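Local coordinates for probable n-acetylneuraminic acid outer membrane channel protein NANC (PDB 2WJR) that forms a monomeric outer-membrane porin that lets N-acetylneuraminic acid, a sialic acid, enter the bacterium through a high-conductance, weakly anion-selective channel, at residues R128-V133 and A144-L149; Y156-H161 and D190-Y195; N168-Q173 and I184-L189. The protein carries 1 engineered substitution. All coordinates share one frame; numbering follows the deposited sequence.

Contact 1 of 3, residues R128-V133 and A144-L149; sequences RWDGYV and AWQTTL. With OCT (N-octane), chain E.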
loop_
_atom_site.group_PDB
_atom_site.type_symbol
_atom_site.label_atom_id
_atom_site.label_comp_id
_atom_site.label_asym_id
_atom_site.label_seq_id
_atom_site.Cartn_x
_atom_site.Cartn_y
_atom_site.Cartn_z
ATOM N N ARG A 128 4.424 -9.649 -4.991
ATOM C CA ARG A 128 4.030 -8.981 -3.763
ATOM C C ARG A 128 2.773 -9.612 -3.120
ATOM O O ARG A 128 1.763 -9.846 -3.788
ATOM C CB ARG A 128 3.807 -7.485 -3.999
ATOM C CG ARG A 128 3.285 -6.773 -2.770
ATOM C CD ARG A 128 3.060 -5.314 -2.992
ATOM N NE ARG A 128 2.432 -4.708 -1.806
ATOM C CZ ARG A 128 2.705 -3.508 -1.291
ATOM N NH1 ARG A 128 3.629 -2.709 -1.829
ATOM N NH2 ARG A 128 2.050 -3.119 -0.201
ATOM N N TRP A 129 2.886 -9.881 -1.819
ATOM C CA TRP A 129 1.791 -10.406 -1.015
ATOM C C TRP A 129 1.437 -9.387 0.066
ATOM O O TRP A 129 2.327 -8.812 0.721
ATOM C CB TRP A 129 2.215 -11.710 -0.340
ATOM C CG TRP A 129 2.274 -12.881 -1.233
ATOM C CD1 TRP A 129 3.363 -13.368 -1.918
ATOM C CD2 TRP A 129 1.177 -13.744 -1.549
ATOM N NE1 TRP A 129 2.987 -14.479 -2.650
ATOM C CE2 TRP A 129 1.653 -14.725 -2.431
ATOM C CE3 TRP A 129 -0.175 -13.767 -1.173
ATOM C CZ2 TRP A 129 0.819 -15.734 -2.940
ATOM C CZ3 TRP A 129 -0.997 -14.763 -1.678
ATOM C CH2 TRP A 129 -0.491 -15.740 -2.543
ATOM N N ASP A 130 0.133 -9.172 0.271
ATOM C CA ASP A 130 -0.345 -8.388 1.385
ATOM C C ASP A 130 -1.394 -9.194 2.150
ATOM O O ASP A 130 -2.233 -9.847 1.544
ATOM C CB ASP A 130 -0.965 -7.075 0.906
ATOM C CG ASP A 130 0.062 -6.105 0.341
ATOM O OD1 ASP A 130 0.626 -5.301 1.116
ATOM O OD2 ASP A 130 0.243 -6.120 -0.897
ATOM N N GLY A 131 -1.302 -9.145 3.463
ATOM C CA GLY A 131 -2.301 -9.693 4.380
ATOM C C GLY A 131 -2.950 -8.534 5.117
ATOM O O GLY A 131 -2.294 -7.536 5.429
ATOM N N TYR A 132 -4.243 -8.673 5.423
ATOM C CA TYR A 132 -5.022 -7.586 6.020
ATOM C C TYR A 132 -5.902 -8.138 7.141
ATOM O O TYR A 132 -6.521 -9.199 6.995
ATOM C CB TYR A 132 -5.965 -6.947 4.992
ATOM C CG TYR A 132 -5.331 -6.403 3.744
ATOM C CD1 TYR A 132 -4.978 -5.071 3.650
ATOM C CD2 TYR A 132 -5.087 -7.229 2.649
ATOM C CE1 TYR A 132 -4.411 -4.571 2.503
ATOM C CE2 TYR A 132 -4.515 -6.745 1.499
ATOM C CZ TYR A 132 -4.184 -5.412 1.433
ATOM O OH TYR A 132 -3.612 -4.925 0.300
ATOM N N VAL A 133 -5.939 -7.418 8.254
ATOM C CA VAL A 133 -6.918 -7.660 9.303
ATOM C C VAL A 133 -7.474 -6.317 9.760
ATOM O O VAL A 133 -6.715 -5.385 10.067
ATOM C CB VAL A 133 -6.331 -8.426 10.515
ATOM C CG1 VAL A 133 -7.450 -8.765 11.480
ATOM C CG2 VAL A 133 -5.629 -9.715 10.092
ATOM N N ALA A 144 -6.481 -1.555 12.224
ATOM C CA ALA A 144 -6.200 -2.310 11.011
ATOM C C ALA A 144 -4.719 -2.575 10.896
ATOM O O ALA A 144 -3.905 -1.676 11.134
ATOM C CB ALA A 144 -6.711 -1.554 9.759
ATOM N N TRP A 145 -4.378 -3.801 10.513
ATOM C CA TRP A 145 -2.983 -4.184 10.270
ATOM C C TRP A 145 -2.859 -4.751 8.859
ATOM O O TRP A 145 -3.631 -5.625 8.456
ATOM C CB TRP A 145 -2.525 -5.176 11.338
ATOM C CG TRP A 145 -1.192 -5.859 11.095
ATOM C CD1 TRP A 145 -0.050 -5.300 10.587
ATOM C CD2 TRP A 145 -0.868 -7.215 11.400
ATOM N NE1 TRP A 145 0.958 -6.228 10.546
ATOM C CE2 TRP A 145 0.486 -7.413 11.046
ATOM C CE3 TRP A 145 -1.588 -8.283 11.943
ATOM C CZ2 TRP A 145 1.123 -8.644 11.199
ATOM C CZ3 TRP A 145 -0.955 -9.501 12.097
ATOM C CH2 TRP A 145 0.386 -9.674 11.727
ATOM N N GLN A 146 -1.869 -4.248 8.117
ATOM C CA GLN A 146 -1.529 -4.752 6.812
ATOM C C GLN A 146 -0.083 -5.242 6.857
ATOM O O GLN A 146 0.813 -4.493 7.209
ATOM C CB GLN A 146 -1.676 -3.645 5.766
ATOM C CG GLN A 146 -1.407 -4.118 4.342
ATOM C CD GLN A 146 -1.568 -3.019 3.303
ATOM O OE1 GLN A 146 -2.154 -1.966 3.574
ATOM N NE2 GLN A 146 -1.057 -3.255 2.119
ATOM N N THR A 147 0.123 -6.496 6.503
ATOM C CA THR A 147 1.458 -7.072 6.441
ATOM C C THR A 147 1.814 -7.362 4.978
ATOM O O THR A 147 0.963 -7.728 4.160
ATOM C CB THR A 147 1.587 -8.314 7.425
ATOM O OG1 THR A 147 2.970 -8.685 7.562
ATOM C CG2 THR A 147 0.767 -9.495 6.956
ATOM N N THR A 148 3.081 -7.142 4.618
ATOM C CA THR A 148 3.475 -7.199 3.233
ATOM C C THR A 148 4.820 -7.910 3.093
ATOM O O THR A 148 5.710 -7.712 3.908
ATOM C CB THR A 148 3.633 -5.792 2.650
ATOM O OG1 THR A 148 2.436 -5.036 2.879
ATOM C CG2 THR A 148 3.985 -5.839 1.163
ATOM N N LEU A 149 4.907 -8.753 2.087
ATOM C CA LEU A 149 6.164 -9.445 1.706
ATOM C C LEU A 149 6.317 -9.261 0.200
ATOM O O LEU A 149 5.407 -9.602 -0.578
ATOM C CB LEU A 149 6.093 -10.922 2.070
ATOM C CG LEU A 149 7.220 -11.830 1.550
ATOM C CD1 LEU A 149 8.547 -11.318 2.078
ATOM C CD2 LEU A 149 6.978 -13.313 1.972
HETATM C C1 OCT E . -2.508 -9.960 8.740
HETATM C C2 OCT E . -2.543 -11.335 8.054
HETATM C C3 OCT E . -3.985 -11.837 7.894
HETATM C C4 OCT E . -4.079 -13.105 7.022
HETATM C C5 OCT E . -5.297 -13.052 6.094
HETATM C C6 OCT E . -5.980 -14.425 5.881
HETATM C C7 OCT E . -6.941 -14.403 4.664
HETATM C C8 OCT E . -7.933 -15.584 4.615
#
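Asp130 OD1 is gripped by three side chains, two of them from the neighbouring strand. Thr148 OG1 donates to it at a short 2.5 Å, reaching the anti side of the carboxylate but well out of its plane. Gln146 NE2 comes from above that plane, 2.8 Å from Asp130 OD1, while staying in the plane of its own amide. Arg128 takes the syn side: NE meets OD2 and NH2 meets OD1 in a side-on, two-nitrogen salt bridge, and Thr148 CG2 lies over one guanidinium face, 3.5 Å from Arg128 NE. The Gln146 chain, extended with CG anti to the backbone N (chi1 -177°), runs alongside the Tyr132 ring, its CD 3.3 Å from Tyr132 CE1. The opposite face of this antiparallel hairpin is largely apolar, though Thr147 OG1 and Trp145 NE1 bond to Asn168 of the next strand. There n-octane puts C1 3.4 Å from Val133 CG2 and over a face of the Trp145 indole, beside Gly131, whose lack of a side chain lets the alkane lie against the backbone. The two faces thus match a transmembrane barrel wall, hydrocarbon outside and polar groups within. With Arg104 also bridging OD2, the buried Asp130 carboxylate is probably kept ionised.

Contact 2 of 3, residues Y156-H161 and D190-Y195; sequences YRYANH and DRQGVY
Gln192 lays its side chain against the loop 156-161, starting with CB, which sits 4.4 Å from Ala159 CB. CG lies anti to its own carbonyl carbon (chi1 -75°) and comes loosely up to the backbone N of Asn160. Beyond CG the chain is extended, and it runs beside Tyr158, both pointing the same way, with the amide almost perpendicular to the phenol ring (88°). At the tip OE1 rests 3.4 Å from Tyr158 CD2 and accepts from a water at 2.7 Å; that water in turn accepts from Ala159 N at 2.9 Å, so it ties side chain to backbone between the two loops. NE2 turns to Leu189 O and to the hydroxyl of Tyr150. Both segments belong to extracellular loops of the porin barrel. Tyr158 to His161 form a type I turn, Arg191 is the centre of an inverse gamma turn, and Gln192 with Gly193 makes a classic beta bulge opposite Leu201. On one flank of Gln192, Ala159 CB packs on Val194 CG2 at 3.8 Å. On the other, Asn160 CB presses to 3.2 Å from Arg191 O, and Asn160 ND2 makes a weak hydrogen bond to Asp190 OD1, 3.3 Å long, with the amide and carboxylate planes steeply inclined. The stronger partner of that ND2 is Trp164 O. Within its own loop, Arg191 N donates to the anti lone pair of Asp190 OD1 at 2.7 Å; Thr166 N, of strand 164-174, bonds to OD2.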
loop_
_atom_site.group_PDB
_atom_site.type_symbol
_atom_site.label_atom_id
_atom_site.label_comp_id
_atom_site.label_asym_id
_atom_site.label_seq_id
_atom_site.Cartn_x
_atom_site.Cartn_y
_atom_site.Cartn_z
ATOM N N TYR A 156 17.897 -7.905 -8.965
ATOM C CA TYR A 156 17.833 -6.618 -8.307
ATOM C C TYR A 156 17.749 -6.803 -6.816
ATOM O O TYR A 156 17.548 -7.914 -6.335
ATOM C CB TYR A 156 16.599 -5.851 -8.769
ATOM C CG TYR A 156 16.589 -5.526 -10.234
ATOM C CD1 TYR A 156 17.159 -4.349 -10.706
ATOM C CD2 TYR A 156 15.992 -6.366 -11.137
ATOM C CE1 TYR A 156 17.153 -4.044 -12.058
ATOM C CE2 TYR A 156 15.960 -6.067 -12.469
ATOM C CZ TYR A 156 16.557 -4.898 -12.925
ATOM O OH TYR A 156 16.497 -4.614 -14.254
ATOM N N ARG A 157 17.881 -5.714 -6.078
ATOM C CA ARG A 157 17.772 -5.792 -4.639
ATOM C C ARG A 157 17.024 -4.602 -4.077
ATOM O O ARG A 157 16.960 -3.554 -4.700
ATOM C CB ARG A 157 19.161 -5.900 -3.991
ATOM C CG ARG A 157 19.994 -4.644 -4.113
ATOM C CD ARG A 157 21.346 -4.816 -3.394
ATOM N NE ARG A 157 22.158 -3.607 -3.395
ATOM C CZ ARG A 157 21.983 -2.551 -2.599
ATOM N NH1 ARG A 157 22.821 -1.519 -2.682
ATOM N NH2 ARG A 157 20.987 -2.507 -1.719
ATOM N N TYR A 158 16.476 -4.789 -2.880
ATOM C CA TYR A 158 15.942 -3.699 -2.090
ATOM C C TYR A 158 17.073 -3.035 -1.313
ATOM O O TYR A 158 18.211 -3.546 -1.246
ATOM C CB TYR A 158 14.841 -4.230 -1.141
ATOM C CG TYR A 158 13.646 -4.719 -1.925
ATOM C CD1 TYR A 158 13.415 -6.081 -2.116
ATOM C CD2 TYR A 158 12.790 -3.822 -2.551
ATOM C CE1 TYR A 158 12.344 -6.537 -2.867
ATOM C CE2 TYR A 158 11.705 -4.270 -3.316
ATOM C CZ TYR A 158 11.489 -5.629 -3.479
ATOM O OH TYR A 158 10.408 -6.127 -4.215
ATOM N N ALA A 159 16.757 -1.889 -0.749
ATOM C CA ALA A 159 17.716 -1.062 -0.030
ATOM C C ALA A 159 18.180 -1.728 1.272
ATOM O O ALA A 159 19.045 -1.194 1.977
ATOM C CB ALA A 159 17.102 0.302 0.229
ATOM N N ASN A 160 17.602 -2.894 1.591
ATOM C CA ASN A 160 18.038 -3.671 2.746
ATOM C C ASN A 160 19.075 -4.733 2.342
ATOM O O ASN A 160 19.381 -5.615 3.118
ATOM C CB ASN A 160 16.834 -4.343 3.418
ATOM C CG ASN A 160 16.166 -5.367 2.522
ATOM O OD1 ASN A 160 16.466 -5.472 1.325
ATOM N ND2 ASN A 160 15.236 -6.132 3.095
ATOM N N HIS A 161 19.559 -4.659 1.105
ATOM C CA HIS A 161 20.569 -5.598 0.553
ATOM C C HIS A 161 20.106 -7.028 0.415
ATOM O O HIS A 161 20.921 -7.940 0.334
ATOM C CB HIS A 161 21.903 -5.486 1.322
ATOM C CG HIS A 161 22.576 -4.170 1.103
ATOM N ND1 HIS A 161 23.688 -4.025 0.296
ATOM C CD2 HIS A 161 22.250 -2.923 1.523
ATOM C CE1 HIS A 161 24.036 -2.751 0.258
ATOM N NE2 HIS A 161 23.178 -2.059 0.991
ATOM N N ASP A 190 11.039 -2.173 7.009
ATOM C CA ASP A 190 12.253 -2.987 6.912
ATOM C C ASP A 190 13.453 -2.008 6.876
ATOM O O ASP A 190 13.296 -0.817 7.106
ATOM C CB ASP A 190 12.167 -3.869 5.649
ATOM C CG ASP A 190 12.994 -5.144 5.741
ATOM O OD1 ASP A 190 14.224 -5.064 6.030
ATOM O OD2 ASP A 190 12.426 -6.224 5.457
ATOM N N ARG A 191 14.644 -2.506 6.596
ATOM C CA ARG A 191 15.805 -1.615 6.504
ATOM C C ARG A 191 15.912 -1.036 5.095
ATOM O O ARG A 191 16.865 -1.307 4.382
ATOM C CB ARG A 191 17.064 -2.382 6.879
ATOM C CG ARG A 191 17.050 -2.889 8.318
ATOM C CD ARG A 191 18.464 -3.370 8.720
ATOM N NE ARG A 191 19.378 -2.226 8.723
ATOM C CZ ARG A 191 19.445 -1.312 9.700
ATOM N NH1 ARG A 191 20.302 -0.289 9.613
ATOM N NH2 ARG A 191 18.691 -1.423 10.786
ATOM N N GLN A 192 14.928 -0.223 4.710
ATOM C CA GLN A 192 14.817 0.275 3.343
ATOM C C GLN A 192 14.986 1.790 3.265
ATOM O O GLN A 192 14.745 2.396 2.208
ATOM C CB GLN A 192 13.467 -0.134 2.734
ATOM C CG GLN A 192 13.412 -1.593 2.343
ATOM C CD GLN A 192 12.183 -1.953 1.522
ATOM O OE1 GLN A 192 12.273 -2.145 0.314
ATOM N NE2 GLN A 192 11.023 -2.044 2.181
ATOM N N GLY A 193 15.410 2.391 4.371
ATOM C CA GLY A 193 15.676 3.819 4.388
ATOM C C GLY A 193 16.936 4.080 3.570
ATOM O O GLY A 193 17.867 3.250 3.550
ATOM N N VAL A 194 16.925 5.202 2.857
ATOM C CA VAL A 194 18.061 5.662 2.068
ATOM C C VAL A 194 18.237 7.140 2.387
ATOM O O VAL A 194 17.297 7.927 2.251
ATOM C CB VAL A 194 17.842 5.488 0.544
ATOM C CG1 VAL A 194 19.081 5.943 -0.237
ATOM C CG2 VAL A 194 17.515 4.033 0.212
ATOM N N TYR A 195 19.435 7.494 2.844
ATOM C CA TYR A 195 19.770 8.868 3.196
ATOM C C TYR A 195 21.116 9.196 2.557
ATOM O O TYR A 195 22.125 8.596 2.912
ATOM C CB TYR A 195 19.838 9.002 4.713
ATOM C CG TYR A 195 20.044 10.411 5.226
ATOM C CD1 TYR A 195 19.133 11.429 4.931
ATOM C CD2 TYR A 195 21.140 10.726 6.034
ATOM C CE1 TYR A 195 19.324 12.724 5.412
ATOM C CE2 TYR A 195 21.333 12.014 6.516
ATOM C CZ TYR A 195 20.426 13.004 6.202
ATOM O OH TYR A 195 20.614 14.277 6.689
HETATM O O HOH W 1 14.144 -0.788 -1.105
#

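Contact 3 of 3, residues N168-Q173 and I184-L189; sequences NAFVLQ and IEYDYL
Phe170 and Tyr186 lie side by side and point the same way, the CD1 corner of Phe170 meeting the edge of the Tyr186 ring, 3.9 Å from its CD2. Phe170 CG stands anti to its carbonyl carbon, beside the backbone N (chi1 -53°), on the side where its N-H bonds to Tyr186 O, and Phe170 CD1 comes 3.4 Å from that same oxygen. Further along this face Leu172 CB packs on Ile184 CG1 at 4.0 Å. At the other end a water links Asn168 ND2 to Tyr188 O, while Asn168 OD1 accepts from Thr147 OG1 and Trp145 NE1 of strand 141-152. This is an antiparallel hairpin of the transmembrane barrel, bonded in pairs at Asn168-Tyr188, Phe170-Tyr186 and Leu172-Ile184; n-octane touches Phe170, consistent with that face meeting lipid. The other face carries the two acids, Glu185 and Asp187, beside Val171 and Ala169. There Glu185 stretches out fully and passes obliquely across Val171, whose CG2 comes 3.8 Å from Glu185 CD. Asp187 OD1 tucks close to Ala169, 3.1 Å from its CB. Arg207 of the next strand forms salt bridges with Glu185 OE1 and Asp187 OD2, and Ser205 OG is also hydrogen-bonded to Asp187 OD2.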
loop_
_atom_site.group_PDB
_atom_site.type_symbol
_atom_site.label_atom_id
_atom_site.label_comp_id
_atom_site.label_asym_id
_atom_site.label_seq_id
_atom_site.Cartn_x
_atom_site.Cartn_y
_atom_site.Cartn_z
ATOM N N ASN A 168 5.072 -3.546 7.497
ATOM C CA ASN A 168 3.975 -3.732 8.412
ATOM C C ASN A 168 3.399 -2.383 8.755
ATOM O O ASN A 168 4.111 -1.500 9.250
ATOM C CB ASN A 168 4.433 -4.480 9.658
ATOM C CG ASN A 168 4.575 -5.967 9.418
ATOM O OD1 ASN A 168 3.581 -6.700 9.394
ATOM N ND2 ASN A 168 5.825 -6.424 9.196
ATOM N N ALA A 169 2.101 -2.227 8.465
ATOM C CA ALA A 169 1.374 -0.983 8.692
ATOM C C ALA A 169 0.293 -1.221 9.760
ATOM O O ALA A 169 -0.475 -2.176 9.663
ATOM C CB ALA A 169 0.746 -0.475 7.369
ATOM N N PHE A 170 0.266 -0.353 10.765
ATOM C CA PHE A 170 -0.687 -0.423 11.873
ATOM C C PHE A 170 -1.435 0.895 11.914
ATOM O O PHE A 170 -0.825 1.957 12.052
ATOM C CB PHE A 170 0.029 -0.671 13.209
ATOM C CG PHE A 170 0.928 -1.859 13.188
ATOM C CD1 PHE A 170 2.259 -1.737 12.824
ATOM C CD2 PHE A 170 0.443 -3.114 13.510
ATOM C CE1 PHE A 170 3.085 -2.851 12.789
ATOM C CE2 PHE A 170 1.268 -4.215 13.489
ATOM C CZ PHE A 170 2.596 -4.073 13.126
ATOM N N VAL A 171 -2.759 0.822 11.809
ATOM C CA VAL A 171 -3.581 2.013 11.663
ATOM C C VAL A 171 -4.633 1.995 12.772
ATOM O O VAL A 171 -5.290 0.977 12.990
ATOM C CB VAL A 171 -4.287 2.080 10.295
ATOM C CG1 VAL A 171 -5.121 3.390 10.193
ATOM C CG2 VAL A 171 -3.296 1.972 9.110
ATOM N N LEU A 172 -4.743 3.105 13.500
ATOM C CA LEU A 172 -5.835 3.296 14.459
ATOM C C LEU A 172 -6.708 4.401 13.911
ATOM O O LEU A 172 -6.262 5.546 13.768
ATOM C CB LEU A 172 -5.318 3.677 15.851
ATOM C CG LEU A 172 -6.392 3.854 16.943
ATOM C CD1 LEU A 172 -7.120 2.550 17.219
ATOM C CD2 LEU A 172 -5.780 4.395 18.242
ATOM N N GLN A 173 -7.946 4.047 13.592
ATOM C CA GLN A 173 -8.920 4.989 13.067
ATOM C C GLN A 173 -9.865 5.366 14.199
ATOM O O GLN A 173 -10.297 4.516 14.975
ATOM C CB GLN A 173 -9.752 4.356 11.943
ATOM C CG GLN A 173 -9.015 3.948 10.679
ATOM C CD GLN A 173 -9.876 3.067 9.780
ATOM O OE1 GLN A 173 -11.045 2.807 10.072
ATOM N NE2 GLN A 173 -9.296 2.601 8.681
ATOM N N ILE A 184 -4.226 7.590 13.023
ATOM C CA ILE A 184 -2.777 7.600 13.177
ATOM C C ILE A 184 -2.257 6.243 12.743
ATOM O O ILE A 184 -2.989 5.260 12.760
ATOM C CB ILE A 184 -2.355 7.922 14.622
ATOM C CG1 ILE A 184 -2.893 6.890 15.598
ATOM C CG2 ILE A 184 -2.832 9.311 14.972
ATOM C CD1 ILE A 184 -2.342 7.053 17.003
ATOM N N GLU A 185 -0.994 6.204 12.357
ATOM C CA GLU A 185 -0.434 5.023 11.736
ATOM C C GLU A 185 1.045 4.924 12.038
ATOM O O GLU A 185 1.759 5.919 12.008
ATOM C CB GLU A 185 -0.681 5.076 10.218
ATOM C CG GLU A 185 0.014 4.002 9.399
ATOM C CD GLU A 185 -0.308 4.079 7.916
ATOM O OE1 GLU A 185 0.302 3.316 7.124
ATOM O OE2 GLU A 185 -1.171 4.887 7.546
ATOM N N TYR A 186 1.484 3.715 12.353
ATOM C CA TYR A 186 2.898 3.415 12.440
ATOM C C TYR A 186 3.213 2.300 11.437
ATOM O O TYR A 186 2.514 1.283 11.386
ATOM C CB TYR A 186 3.309 3.002 13.867
ATOM C CG TYR A 186 4.677 2.346 13.864
ATOM C CD1 TYR A 186 5.837 3.117 13.820
ATOM C CD2 TYR A 186 4.810 0.959 13.850
ATOM C CE1 TYR A 186 7.093 2.524 13.767
ATOM C CE2 TYR A 186 6.058 0.361 13.797
ATOM C CZ TYR A 186 7.195 1.150 13.759
ATOM O OH TYR A 186 8.432 0.547 13.702
ATOM N N ASP A 187 4.252 2.502 10.631
ATOM C CA ASP A 187 4.737 1.448 9.750
ATOM C C ASP A 187 6.201 1.176 10.040
ATOM O O ASP A 187 6.961 2.089 10.398
ATOM C CB ASP A 187 4.600 1.826 8.273
ATOM C CG ASP A 187 3.384 2.637 8.002
ATOM O OD1 ASP A 187 2.275 2.075 8.076
ATOM O OD2 ASP A 187 3.530 3.847 7.732
ATOM N N TYR A 188 6.566 -0.091 9.915
ATOM C CA TYR A 188 7.958 -0.479 9.837
ATOM C C TYR A 188 8.204 -1.020 8.430
ATOM O O TYR A 188 7.603 -2.036 8.004
ATOM C CB TYR A 188 8.323 -1.501 10.903
ATOM C CG TYR A 188 9.799 -1.832 10.809
ATOM C CD1 TYR A 188 10.225 -3.109 10.465
ATOM C CD2 TYR A 188 10.758 -0.835 10.989
ATOM C CE1 TYR A 188 11.579 -3.409 10.352
ATOM C CE2 TYR A 188 12.112 -1.117 10.872
ATOM C CZ TYR A 188 12.511 -2.405 10.543
ATOM O OH TYR A 188 13.848 -2.683 10.411
ATOM N N LEU A 189 9.064 -0.323 7.688
ATOM C CA LEU A 189 9.280 -0.646 6.285
ATOM C C LEU A 189 10.616 -1.379 6.028
ATOM O O LEU A 189 11.211 -1.255 4.957
ATOM C CB LEU A 189 9.173 0.632 5.472
ATOM C CG LEU A 189 7.859 1.389 5.687
ATOM C CD1 LEU A 189 7.869 2.652 4.835
ATOM C CD2 LEU A 189 6.625 0.516 5.351
HETATM O O HOH W 2 8.134 -4.747 8.300
#

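How the contacts relate
Contacts 1 and 3 are hairpins of the barrel wall and sit side by side, because strands 141-152 and 164-174 pair with each other, and the Trp145 indole of one stacks on Phe170 of the other. Each has a face rich in charge and a largely apolar one, but contact 1, the more buried of the two, concentrates its side-chain hydrogen bonds between the strands on one carboxylate, whereas the acids of contact 3 turn to Arg207. Contact 2 lies farther out, about 17 Å between its centre and that of the chain, in extracellular loops. It encloses contact 3 in sequence and replaces paired backbone bonds with turns, a bridging water and a weak hydrogen bond from an amide to a carboxylate.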